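Local coordinates for carbonic anhydrase (Coccomyxa sp. PA, PDB 3UCJ) that catalyses the reversible hydration of carbon dioxide to hydrogencarbonate and a proton as a zinc-dependent beta-class enzyme, held here in complex with the inhibitor acetazolamide, at the interface of chains A and B. Residues are numbered along the deposited sequence; one frame, centred on the assembly and turned at random. Chains: chain A/B, Carbonic anhydrase.

The interface of chains A and B. Residues chain A 167, 172, 218-221; chain B 115-117, 131, 134.
B:His116 lies between A:Cys220, A:Phe221 and A:Gln172, and its side chain can be followed outward atom by atom. With CG anti to the backbone N (chi1 -171°), the ring points across the boundary into chain A. CB and CG pass near the backbone O of A:Cys220, and CD2 comes within 3.5 Å of that same oxygen. CD2 also meets CE2 of A:Phe221 at 3.6 Å; the imidazole turns its CD2–NE2 edge to the face of the phenyl ring, the planes 73° apart. On the other branch, CE1 faces the side-chain amide oxygen OE1 of A:Gln172 at 3.2 Å, in the ring plane. At the tip, NE2 packs against CB of A:Cys220 and reaches water 2, also in the ring plane, which in turn lies 2.7 Å from OE1 of A:Gln172. An alanine in place of B:His116 would probably leave the face of the A:Phe221 ring without the imidazole edge that meets it, and break the water link to A:Gln172.

B:Pro117 continues the packing, its CD lying 3.7 Å from CA of A:Cys220 and its CG near SG. Beyond it, B:Arg134 donates from NH2 to the backbone O of A:His219 at 2.9 Å, on a carbonyl lone pair, although the oxygen sits 18° out of the guanidinium plane. Water 1 gives that carbonyl a second partner and also joins NH1 of B:Arg134 to the backbone O of B:Trp115. CG of B:Arg131 lies over one face of the B:Arg134 guanidinium, toward its rim, and may limit its tilt, while its CD packs against CE1 of A:His219.

In the fold, the short C-terminal helix 216-220 of chain A and the start of its tail, with helix 169-176 supplying A:Gln172, meet the B:Trp115–B:Pro117 loop, which follows helix 107-114, and helix 128-136 of chain B. The two-fold symmetry repeats this patch with the chains exchanged.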
ATOM      1  N   ALA A 167      12.278  15.053  -1.931  1.00 25.95           N
ATOM      2  CA  ALA A 167      11.540  14.923  -3.169  1.00 26.28           C
ATOM      3  C   ALA A 167      10.044  14.617  -2.991  1.00 25.41           C
ATOM      4  O   ALA A 167       9.310  14.545  -3.984  1.00 26.09           O
ATOM      5  CB  ALA A 167      12.151  13.745  -3.984  1.00 25.13           C
ATOM      6  N   GLN A 172       8.003  19.210  -1.113  1.00 29.79           N
ATOM      7  CA  GLN A 172       8.181  19.990  -2.308  1.00 32.21           C
ATOM      8  C   GLN A 172       7.078  21.077  -2.330  1.00 34.22           C
ATOM      9  O   GLN A 172       7.377  22.254  -2.627  1.00 33.36           O
ATOM     10  CB  GLN A 172       8.117  19.189  -3.569  1.00 30.27           C
ATOM     11  CG  GLN A 172       9.463  18.475  -3.904  1.00 26.65           C
ATOM     12  CD  GLN A 172      10.558  19.517  -4.235  1.00 33.19           C
ATOM     13  OE1 GLN A 172      10.307  20.470  -5.017  1.00 29.74           O
ATOM     14  NE2 GLN A 172      11.741  19.355  -3.646  1.00 29.27           N
ATOM     15  N   GLN A 218      17.186  18.024 -11.116  1.00 32.92           N
ATOM     16  CA  GLN A 218      16.840  17.349 -12.369  1.00 33.27           C
ATOM     17  C   GLN A 218      15.604  16.438 -12.082  1.00 32.56           C
ATOM     18  O   GLN A 218      14.758  16.262 -12.945  1.00 32.76           O
ATOM     19  CB  GLN A 218      17.995  16.451 -12.838  1.00 32.88           C
ATOM     20  CG  GLN A 218      17.709  15.765 -14.143  1.00 34.09           C
ATOM     21  CD  GLN A 218      18.892  14.994 -14.629  1.00 46.46           C
ATOM     22  OE1 GLN A 218      19.742  15.533 -15.319  1.00 48.34           O
ATOM     23  NE2 GLN A 218      18.995  13.752 -14.220  1.00 40.85           N
ATOM     24  N   HIS A 219      15.536  15.887 -10.861  1.00 31.83           N
ATOM     25  CA  HIS A 219      14.353  15.007 -10.516  1.00 30.62           C
ATOM     26  C   HIS A 219      13.073  15.812 -10.568  1.00 31.28           C
ATOM     27  O   HIS A 219      12.010  15.350 -11.055  1.00 29.89           O
ATOM     28  CB  HIS A 219      14.550  14.401  -9.146  1.00 28.32           C
ATOM     29  CG  HIS A 219      13.334  13.675  -8.642  1.00 30.30           C
ATOM     30  ND1 HIS A 219      13.016  12.399  -9.069  1.00 28.59           N
ATOM     31  CD2 HIS A 219      12.395  14.008  -7.714  1.00 30.17           C
ATOM     32  CE1 HIS A 219      11.934  11.969  -8.420  1.00 31.11           C
ATOM     33  NE2 HIS A 219      11.522  12.928  -7.598  1.00 28.79           N
ATOM     34  N   CYS A 220      13.145  17.051 -10.083  1.00 31.37           N
ATOM     35  CA  CYS A 220      11.934  17.909 -10.012  1.00 32.76           C
ATOM     36  C   CYS A 220      11.597  18.606 -11.314  1.00 35.18           C
ATOM     37  O   CYS A 220      10.406  18.732 -11.727  1.00 36.67           O
ATOM     38  CB  CYS A 220      12.047  18.911  -8.849  1.00 31.55           C
ATOM     39  SG  CYS A 220      12.118  18.258  -7.218  1.00 33.45           S
ATOM     40  N   PHE A 221      12.649  18.965 -12.055  1.00 35.98           N
ATOM     41  CA  PHE A 221      12.481  19.640 -13.368  1.00 36.39           C
ATOM     42  C   PHE A 221      13.127  18.839 -14.455  1.00 37.53           C
ATOM     43  O   PHE A 221      14.078  19.313 -15.128  1.00 39.19           O
ATOM     44  CB  PHE A 221      13.136  21.052 -13.278  1.00 36.86           C
ATOM     45  CG  PHE A 221      12.522  21.906 -12.194  1.00 38.67           C
ATOM     46  CD1 PHE A 221      13.166  22.090 -10.968  1.00 38.54           C
ATOM     47  CD2 PHE A 221      11.301  22.559 -12.423  1.00 38.80           C
ATOM     48  CE1 PHE A 221      12.576  22.860  -9.956  1.00 37.56           C
ATOM     49  CE2 PHE A 221      10.726  23.343 -11.419  1.00 40.94           C
ATOM     50  CZ  PHE A 221      11.346  23.476 -10.186  1.00 39.01           C
TER
ATOM     51  N   TRP B 115       5.597  15.812 -15.203  1.00 33.61           N
ATOM     52  CA  TRP B 115       5.143  16.346 -13.939  1.00 33.02           C
ATOM     53  C   TRP B 115       6.184  16.725 -12.905  1.00 33.98           C
ATOM     54  O   TRP B 115       7.198  16.005 -12.663  1.00 33.96           O
ATOM     55  CB  TRP B 115       4.150  15.435 -13.254  1.00 32.69           C
ATOM     56  CG  TRP B 115       2.846  15.431 -13.898  1.00 32.51           C
ATOM     57  CD1 TRP B 115       2.517  15.921 -15.145  1.00 33.22           C
ATOM     58  CD2 TRP B 115       1.654  14.913 -13.332  1.00 33.50           C
ATOM     59  NE1 TRP B 115       1.168  15.733 -15.390  1.00 34.83           N
ATOM     60  CE2 TRP B 115       0.606  15.142 -14.282  1.00 36.27           C
ATOM     61  CE3 TRP B 115       1.347  14.297 -12.087  1.00 34.07           C
ATOM     62  CZ2 TRP B 115      -0.729  14.776 -14.025  1.00 37.16           C
ATOM     63  CZ3 TRP B 115       0.015  13.897 -11.837  1.00 37.89           C
ATOM     64  CH2 TRP B 115      -1.011  14.167 -12.802  1.00 36.76           C
ATOM     65  N   HIS B 116       5.894  17.801 -12.209  1.00 31.11           N
ATOM     66  CA  HIS B 116       6.719  18.169 -11.056  1.00 32.18           C
ATOM     67  C   HIS B 116       6.195  17.311  -9.903  1.00 30.84           C
ATOM     68  O   HIS B 116       4.992  17.145  -9.790  1.00 31.28           O
ATOM     69  CB  HIS B 116       6.519  19.651 -10.666  1.00 31.99           C
ATOM     70  CG  HIS B 116       7.499  20.129  -9.633  1.00 33.36           C
ATOM     71  ND1 HIS B 116       7.438  19.760  -8.306  1.00 31.42           N
ATOM     72  CD2 HIS B 116       8.569  20.952  -9.743  1.00 35.12           C
ATOM     73  CE1 HIS B 116       8.448  20.300  -7.652  1.00 34.46           C
ATOM     74  NE2 HIS B 116       9.133  21.057  -8.498  1.00 34.85           N
ATOM     75  N   PRO B 117       7.062  16.771  -9.049  1.00 30.16           N
ATOM     76  CA  PRO B 117       6.534  15.845  -7.984  1.00 31.15           C
ATOM     77  C   PRO B 117       5.734  16.479  -6.903  1.00 31.92           C
ATOM     78  O   PRO B 117       5.051  15.782  -6.165  1.00 32.80           O
ATOM     79  CB  PRO B 117       7.821  15.202  -7.405  1.00 32.20           C
ATOM     80  CG  PRO B 117       8.918  16.176  -7.768  1.00 33.12           C
ATOM     81  CD  PRO B 117       8.519  16.635  -9.179  1.00 31.52           C
ATOM     82  N   ARG B 131       9.154   7.816 -12.504  1.00 23.33           N
ATOM     83  CA  ARG B 131      10.191   8.791 -12.304  1.00 26.27           C
ATOM     84  C   ARG B 131      11.515   8.122 -11.957  1.00 27.04           C
ATOM     85  O   ARG B 131      12.560   8.602 -12.296  1.00 26.94           O
ATOM     86  CB  ARG B 131       9.796   9.785 -11.234  1.00 25.70           C
ATOM     87  CG  ARG B 131       8.859  10.876 -11.696  1.00 27.16           C
ATOM     88  CD  ARG B 131       8.675  11.945 -10.676  1.00 25.04           C
ATOM     89  NE  ARG B 131       7.856  11.557  -9.554  1.00 26.34           N
ATOM     90  CZ  ARG B 131       6.557  11.744  -9.466  1.00 27.40           C
ATOM     91  NH1 ARG B 131       5.893  12.310 -10.437  1.00 27.10           N
ATOM     92  NH2 ARG B 131       5.933  11.368  -8.393  1.00 27.78           N
ATOM     93  N   ARG B 134      13.016   6.597 -15.065  1.00 28.49           N
ATOM     94  CA  ARG B 134      13.504   7.763 -15.778  1.00 29.09           C
ATOM     95  C   ARG B 134      14.814   8.306 -15.225  1.00 28.43           C
ATOM     96  O   ARG B 134      15.741   8.540 -15.954  1.00 30.43           O
ATOM     97  CB  ARG B 134      12.428   8.828 -15.757  1.00 28.01           C
ATOM     98  CG  ARG B 134      12.784  10.150 -16.293  1.00 32.01           C
ATOM     99  CD  ARG B 134      11.878  11.205 -15.697  1.00 28.49           C
ATOM    100  NE  ARG B 134      12.328  11.616 -14.392  1.00 31.48           N
ATOM    101  CZ  ARG B 134      11.782  12.564 -13.670  1.00 29.44           C
ATOM    102  NH1 ARG B 134      10.737  13.202 -14.101  1.00 26.00           N
ATOM    103  NH2 ARG B 134      12.290  12.856 -12.524  1.00 25.27           N
TER
HETATM  104  O   HOH W   1       9.909  15.751 -12.652  1.00 37.65           O
HETATM  105  O   HOH W   2      11.253  22.094  -6.974  1.00 39.67           O